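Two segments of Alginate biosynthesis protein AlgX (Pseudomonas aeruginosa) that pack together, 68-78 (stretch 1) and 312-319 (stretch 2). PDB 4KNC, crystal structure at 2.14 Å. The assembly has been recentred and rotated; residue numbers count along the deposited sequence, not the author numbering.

Stretch 1 (68-78) RALRDELKRKG
Stretch 2 312-319: QAMPLVDN

Two helical segments of one chain, at least 240 residues apart in sequence wherever they touch, run nearly parallel: their N-to-C axes diverge by 15° and approach to 9.7 Å. The register follows from the nearest CA atoms, 6.1 Å between Leu 70 CA and Met 314 CA and 6.6 Å between Leu 74 CA and Val 317 CA. The contact buries 449 Å², both sides summed, and no hydrogen bond crosses it, so side-chain packing carries most of it.

Stretch 1 enters as a continuing helix, with phi/psi near -60/-45 and i to i+4 bonds of 2.9 Å, beginning with Asp 72 N to Arg 68 O. Arg 68 (chi1 t, chi2 p, chi3 p) lies beyond reach of stretch 2; its NH2 donates to Asp 72 OD1 at 3.1 Å. Ala 69 meets the end of Met 314, with CB to CE at 4.1 Å and its carbonyl O to the same CE at 3.8 Å.

Leu 70 (t, p) starts sideways but brings its end nearer. Its CD1 lies 4.1 Å from Ala 313 CB, 4.2 Å from Met 314 SD and 4.4 Å from Val 317 CG2, thereby touching three residues of the partner. Met 314, m at all three chi angles, also leaves its backbone sideways, yet its SD comes within 3.7 Å of Leu 70 CA, packing against main chain as well as side chain.

Arg 71 (t, m, t) points away, and its NH1 donates to Asp 72 OD1 at 2.8 Å. That carboxylate (chi1 m) thus accepts from two arginines in salt bridges that remain within the helix.

Glu 73 (t, p, chi3 19°) points toward stretch 2. The aliphatic part of the side chain packs, CG lying 3.8 Å from Val 317 CB and CB 4.1 Å from Met 314 SD, while OE2 stands 3.3 Å from Asp 318 OD1. Both atoms are acceptors, so this is a close approach of like charges. Leu 74 (m, t) turns its end inward, placing CD2 3.9 Å from Val 317 CG2. Val 317 (chi1 t) points toward stretch 1 and has the largest covered area of the contact, 104 Å².

Arg 76 (m, t, m) donates from NE to Glu 73 OE1 at 3.2 Å. Its NH1 forms a long salt bridge with Asp 318 OD1 at 3.8 Å, bringing positive charge near the two carboxylates, although the position of NH1 is less certain. Lys 77 (t, t, t, p; phi/psi -89/4) lays its chain along Val 317, with CD 3.2 Å from the carbonyl O and 3.7 Å from CG1. Gly 78, at 83/28, closes a Schellman motif, its N bonding Lys 75 O at 3.0 Å; a CB here would jam against the preceding carbonyl O.

On the partner, the helix kinks at Pro 315, whose N makes no bond to the preceding turn. A type I turn from Leu 316 to Asn 319 follows, with Asn 319 N to Leu 316 O at 3.1 Å.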

ATOM      1  N   ARG A  68       3.153 -14.383  -3.960  1.00 43.34           N
ATOM      2  CA  ARG A  68       2.957 -15.699  -3.321  1.00 44.87           C
ATOM      3  C   ARG A  68       3.936 -15.935  -2.161  1.00 42.17           C
ATOM      4  O   ARG A  68       3.543 -16.400  -1.091  1.00 38.56           O
ATOM      5  CB  ARG A  68       3.027 -16.835  -4.354  1.00 41.86           C
ATOM      6  CG  ARG A  68       3.417 -18.208  -3.808  1.00 53.66           C
ATOM      7  CD  ARG A  68       2.390 -18.803  -2.831  1.00 57.55           C
ATOM      8  NE  ARG A  68       1.161 -19.293  -3.457  1.00 57.40           N
ATOM      9  CZ  ARG A  68       0.232 -20.001  -2.810  1.00 58.25           C
ATOM     10  NH1 ARG A  68      -0.860 -20.411  -3.441  1.00 54.43           N
ATOM     11  NH2 ARG A  68       0.396 -20.308  -1.527  1.00 56.21           N
ATOM     12  N   ALA A  69       5.204 -15.589  -2.365  1.00 37.84           N
ATOM     13  CA  ALA A  69       6.201 -15.732  -1.313  1.00 41.34           C
ATOM     14  C   ALA A  69       5.840 -14.918  -0.069  1.00 46.57           C
ATOM     15  O   ALA A  69       5.953 -15.410   1.062  1.00 48.51           O
ATOM     16  CB  ALA A  69       7.584 -15.320  -1.835  1.00 49.73           C
ATOM     17  N   LEU A  70       5.417 -13.670  -0.276  1.00 38.49           N
ATOM     18  CA  LEU A  70       5.019 -12.824   0.844  1.00 38.92           C
ATOM     19  C   LEU A  70       3.804 -13.398   1.567  1.00 39.15           C
ATOM     20  O   LEU A  70       3.783 -13.472   2.803  1.00 46.05           O
ATOM     21  CB  LEU A  70       4.732 -11.394   0.378  1.00 37.69           C
ATOM     22  CG  LEU A  70       4.196 -10.444   1.458  1.00 32.94           C
ATOM     23  CD1 LEU A  70       5.193 -10.368   2.624  1.00 36.27           C
ATOM     24  CD2 LEU A  70       3.911  -9.061   0.884  1.00 29.76           C
ATOM     25  N   ARG A  71       2.798 -13.804   0.795  1.00 36.10           N
ATOM     26  CA  ARG A  71       1.614 -14.447   1.368  1.00 36.88           C
ATOM     27  C   ARG A  71       2.015 -15.634   2.240  1.00 43.30           C
ATOM     28  O   ARG A  71       1.485 -15.813   3.337  1.00 39.23           O
ATOM     29  CB  ARG A  71       0.634 -14.888   0.269  1.00 37.56           C
ATOM     30  CG  ARG A  71      -0.612 -15.635   0.755  1.00 32.36           C
ATOM     31  CD  ARG A  71      -0.375 -17.161   0.810  1.00 38.87           C
ATOM     32  NE  ARG A  71      -1.528 -17.892   1.330  1.00 46.39           N
ATOM     33  CZ  ARG A  71      -1.441 -19.082   1.918  1.00 50.12           C
ATOM     34  NH1 ARG A  71      -0.252 -19.656   2.065  1.00 38.79           N
ATOM     35  NH2 ARG A  71      -2.532 -19.691   2.370  1.00 47.07           N
ATOM     36  N   ASP A  72       2.957 -16.438   1.754  1.00 46.42           N
ATOM     37  CA  ASP A  72       3.371 -17.635   2.483  1.00 46.54           C
ATOM     38  C   ASP A  72       4.078 -17.281   3.770  1.00 44.53           C
ATOM     39  O   ASP A  72       3.769 -17.831   4.820  1.00 42.14           O
ATOM     40  CB  ASP A  72       4.258 -18.532   1.627  1.00 44.86           C
ATOM     41  CG  ASP A  72       3.476 -19.285   0.583  1.00 49.82           C
ATOM     42  OD1 ASP A  72       2.247 -19.455   0.763  1.00 54.35           O
ATOM     43  OD2 ASP A  72       4.091 -19.713  -0.411  1.00 56.96           O
ATOM     44  N   GLU A  73       5.028 -16.359   3.687  1.00 45.99           N
ATOM     45  CA  GLU A  73       5.681 -15.882   4.896  1.00 47.76           C
ATOM     46  C   GLU A  73       4.656 -15.402   5.937  1.00 48.18           C
ATOM     47  O   GLU A  73       4.733 -15.780   7.107  1.00 42.83           O
ATOM     48  CB  GLU A  73       6.696 -14.788   4.563  1.00 53.88           C
ATOM     49  CG  GLU A  73       7.670 -14.484   5.681  1.00 61.69           C
ATOM     50  CD  GLU A  73       8.520 -15.686   6.064  1.00 69.82           C
ATOM     51  OE1 GLU A  73       8.626 -16.646   5.265  1.00 76.19           O
ATOM     52  OE2 GLU A  73       9.082 -15.672   7.178  1.00 67.32           O
ATOM     53  N   LEU A  74       3.682 -14.600   5.507  1.00 46.46           N
ATOM     54  CA  LEU A  74       2.628 -14.160   6.425  1.00 41.16           C
ATOM     55  C   LEU A  74       1.836 -15.334   7.021  1.00 42.90           C
ATOM     56  O   LEU A  74       1.585 -15.370   8.231  1.00 41.71           O
ATOM     57  CB  LEU A  74       1.678 -13.181   5.736  1.00 31.04           C
ATOM     58  CG  LEU A  74       2.302 -11.814   5.429  1.00 37.77           C
ATOM     59  CD1 LEU A  74       1.450 -11.061   4.424  1.00 32.07           C
ATOM     60  CD2 LEU A  74       2.451 -11.018   6.714  1.00 41.53           C
ATOM     61  N   LYS A  75       1.441 -16.275   6.167  1.00 41.25           N
ATOM     62  CA  LYS A  75       0.718 -17.477   6.599  1.00 43.39           C
ATOM     63  C   LYS A  75       1.476 -18.299   7.648  1.00 43.35           C
ATOM     64  O   LYS A  75       0.875 -18.841   8.576  1.00 39.68           O
ATOM     65  CB  LYS A  75       0.381 -18.361   5.403  1.00 47.30           C
ATOM     66  CG  LYS A  75      -0.476 -19.560   5.768  1.00 46.86           C
ATOM     67  CD  LYS A  75      -1.758 -19.104   6.435  1.00 50.58           C
ATOM     68  CE  LYS A  75      -2.613 -20.293   6.859  1.00 57.73           C
ATOM     69  NZ  LYS A  75      -3.180 -21.004   5.675  1.00 59.31           N
ATOM     70  N   ARG A  76       2.793 -18.385   7.507  1.00 43.05           N
ATOM     71  CA  ARG A  76       3.608 -19.099   8.492  1.00 52.06           C
ATOM     72  C   ARG A  76       3.472 -18.465   9.865  1.00 49.22           C
ATOM     73  O   ARG A  76       3.594 -19.138  10.877  1.00 51.86           O
ATOM     74  CB  ARG A  76       5.089 -19.079   8.115  1.00 58.62           C
ATOM     75  CG  ARG A  76       5.498 -19.985   6.976  1.00 67.08           C
ATOM     76  CD  ARG A  76       7.002 -20.283   7.036  1.00 80.38           C
ATOM     77  NE  ARG A  76       7.819 -19.078   7.217  1.00 88.96           N
ATOM     78  CZ  ARG A  76       8.341 -18.691   8.381  1.00 91.31           C
ATOM     79  NH1 ARG A  76       9.067 -17.584   8.456  1.00 84.02           N
ATOM     80  NH2 ARG A  76       8.127 -19.412   9.475  1.00 95.31           N
ATOM     81  N   LYS A  77       3.238 -17.158   9.894  1.00 48.36           N
ATOM     82  CA  LYS A  77       3.156 -16.427  11.152  1.00 48.54           C
ATOM     83  C   LYS A  77       1.719 -16.431  11.700  1.00 47.66           C
ATOM     84  O   LYS A  77       1.436 -15.817  12.730  1.00 48.42           O
ATOM     85  CB  LYS A  77       3.675 -14.995  10.958  1.00 56.86           C
ATOM     86  CG  LYS A  77       4.002 -14.239  12.243  1.00 67.71           C
ATOM     87  CD  LYS A  77       4.443 -12.806  11.946  1.00 77.45           C
ATOM     88  CE  LYS A  77       4.459 -11.937  13.204  1.00 81.53           C
ATOM     89  NZ  LYS A  77       5.328 -12.496  14.283  1.00 83.99           N
ATOM     90  N   GLY A  78       0.821 -17.139  11.014  1.00 41.54           N
ATOM     91  CA  GLY A  78      -0.583 -17.190  11.395  1.00 43.74           C
ATOM     92  C   GLY A  78      -1.429 -16.019  10.889  1.00 49.50           C
ATOM     93  O   GLY A  78      -2.442 -15.665  11.501  1.00 50.20           O
ATOM     94  N   GLN A 312      12.277  -5.640   1.856  1.00 43.36           N
ATOM     95  CA  GLN A 312      11.905  -5.151   3.176  1.00 41.69           C
ATOM     96  C   GLN A 312      10.780  -6.007   3.786  1.00 44.24           C
ATOM     97  O   GLN A 312      10.883  -6.476   4.923  1.00 40.21           O
ATOM     98  CB  GLN A 312      11.470  -3.689   3.088  1.00 42.30           C
ATOM     99  CG  GLN A 312      12.569  -2.741   2.657  1.00 35.11           C
ATOM    100  CD  GLN A 312      12.048  -1.362   2.365  1.00 40.37           C
ATOM    101  OE1 GLN A 312      11.794  -0.566   3.280  1.00 39.92           O
ATOM    102  NE2 GLN A 312      11.861  -1.065   1.079  1.00 38.68           N
ATOM    103  N   ALA A 313       9.711  -6.219   3.025  1.00 43.37           N
ATOM    104  CA  ALA A 313       8.532  -6.888   3.573  1.00 42.73           C
ATOM    105  C   ALA A 313       8.821  -8.290   4.098  1.00 48.92           C
ATOM    106  O   ALA A 313       8.378  -8.631   5.195  1.00 41.35           O
ATOM    107  CB  ALA A 313       7.391  -6.906   2.564  1.00 46.65           C
ATOM    108  N   MET A 314       9.580  -9.081   3.339  1.00 46.95           N
ATOM    109  CA  MET A 314       9.883 -10.455   3.744  1.00 45.30           C
ATOM    110  C   MET A 314      10.523 -10.563   5.141  1.00 48.22           C
ATOM    111  O   MET A 314       9.954 -11.203   6.020  1.00 58.00           O
ATOM    112  CB  MET A 314      10.700 -11.208   2.673  1.00 41.60           C
ATOM    113  CG  MET A 314       9.926 -11.487   1.399  1.00 35.67           C
ATOM    114  SD  MET A 314       8.573 -12.652   1.673  1.00 45.12           S
ATOM    115  CE  MET A 314       9.484 -14.199   1.581  1.00 40.51           C
ATOM    116  N   PRO A 315      11.689  -9.928   5.361  1.00 48.43           N
ATOM    117  CA  PRO A 315      12.271 -10.037   6.705  1.00 45.54           C
ATOM    118  C   PRO A 315      11.495  -9.274   7.771  1.00 45.08           C
ATOM    119  O   PRO A 315      11.677  -9.543   8.956  1.00 50.88           O
ATOM    120  CB  PRO A 315      13.654  -9.403   6.535  1.00 41.89           C
ATOM    121  CG  PRO A 315      13.460  -8.427   5.401  1.00 41.11           C
ATOM    122  CD  PRO A 315      12.556  -9.144   4.460  1.00 44.95           C
ATOM    123  N   LEU A 316      10.661  -8.324   7.368  1.00 43.98           N
ATOM    124  CA  LEU A 316       9.859  -7.582   8.336  1.00 47.74           C
ATOM    125  C   LEU A 316       8.813  -8.462   9.034  1.00 50.39           C
ATOM    126  O   LEU A 316       8.401  -8.173  10.164  1.00 47.93           O
ATOM    127  CB  LEU A 316       9.192  -6.369   7.682  1.00 40.40           C
ATOM    128  CG  LEU A 316      10.092  -5.139   7.610  1.00 41.67           C
ATOM    129  CD1 LEU A 316       9.384  -4.025   6.853  1.00 34.31           C
ATOM    130  CD2 LEU A 316      10.452  -4.703   9.015  1.00 45.70           C
ATOM    131  N   VAL A 317       8.382  -9.529   8.368  1.00 43.42           N
ATOM    132  CA  VAL A 317       7.411 -10.441   8.975  1.00 50.74           C
ATOM    133  C   VAL A 317       7.904 -10.959  10.336  1.00 61.22           C
ATOM    134  O   VAL A 317       7.111 -11.093  11.270  1.00 59.92           O
ATOM    135  CB  VAL A 317       7.053 -11.609   8.029  1.00 52.51           C
ATOM    136  CG1 VAL A 317       6.139 -12.606   8.719  1.00 54.68           C
ATOM    137  CG2 VAL A 317       6.386 -11.074   6.792  1.00 46.83           C
ATOM    138  N   ASP A 318       9.215 -11.204  10.455  1.00 58.65           N
ATOM    139  CA  ASP A 318       9.813 -11.655  11.721  1.00 50.11           C
ATOM    140  C   ASP A 318      10.673 -10.610  12.423  1.00 51.78           C
ATOM    141  O   ASP A 318      11.686 -10.943  13.031  1.00 65.79           O
ATOM    142  CB  ASP A 318      10.638 -12.928  11.524  1.00 47.41           C
ATOM    143  CG  ASP A 318       9.779 -14.130  11.254  1.00 69.27           C
ATOM    144  OD1 ASP A 318       9.194 -14.185  10.151  1.00 81.00           O
ATOM    145  OD2 ASP A 318       9.683 -15.012  12.140  1.00 69.78           O
ATOM    146  N   ASN A 319      10.265  -9.352  12.340  1.00 56.08           N
ATOM    147  CA  ASN A 319      10.885  -8.279  13.113  1.00 60.46           C
ATOM    148  C   ASN A 319      12.391  -8.075  12.884  1.00 67.53           C
ATOM    149  O   ASN A 319      13.114  -7.685  13.800  1.00 69.48           O
ATOM    150  CB  ASN A 319      10.595  -8.463  14.611  1.00 53.88           C
ATOM    151  CG  ASN A 319      10.460  -7.136  15.339  1.00 62.57           C
ATOM    152  OD1 ASN A 319      10.703  -6.066  14.758  1.00 55.68           O
ATOM    153  ND2 ASN A 319      10.082  -7.191  16.612  1.00 62.31           N
TER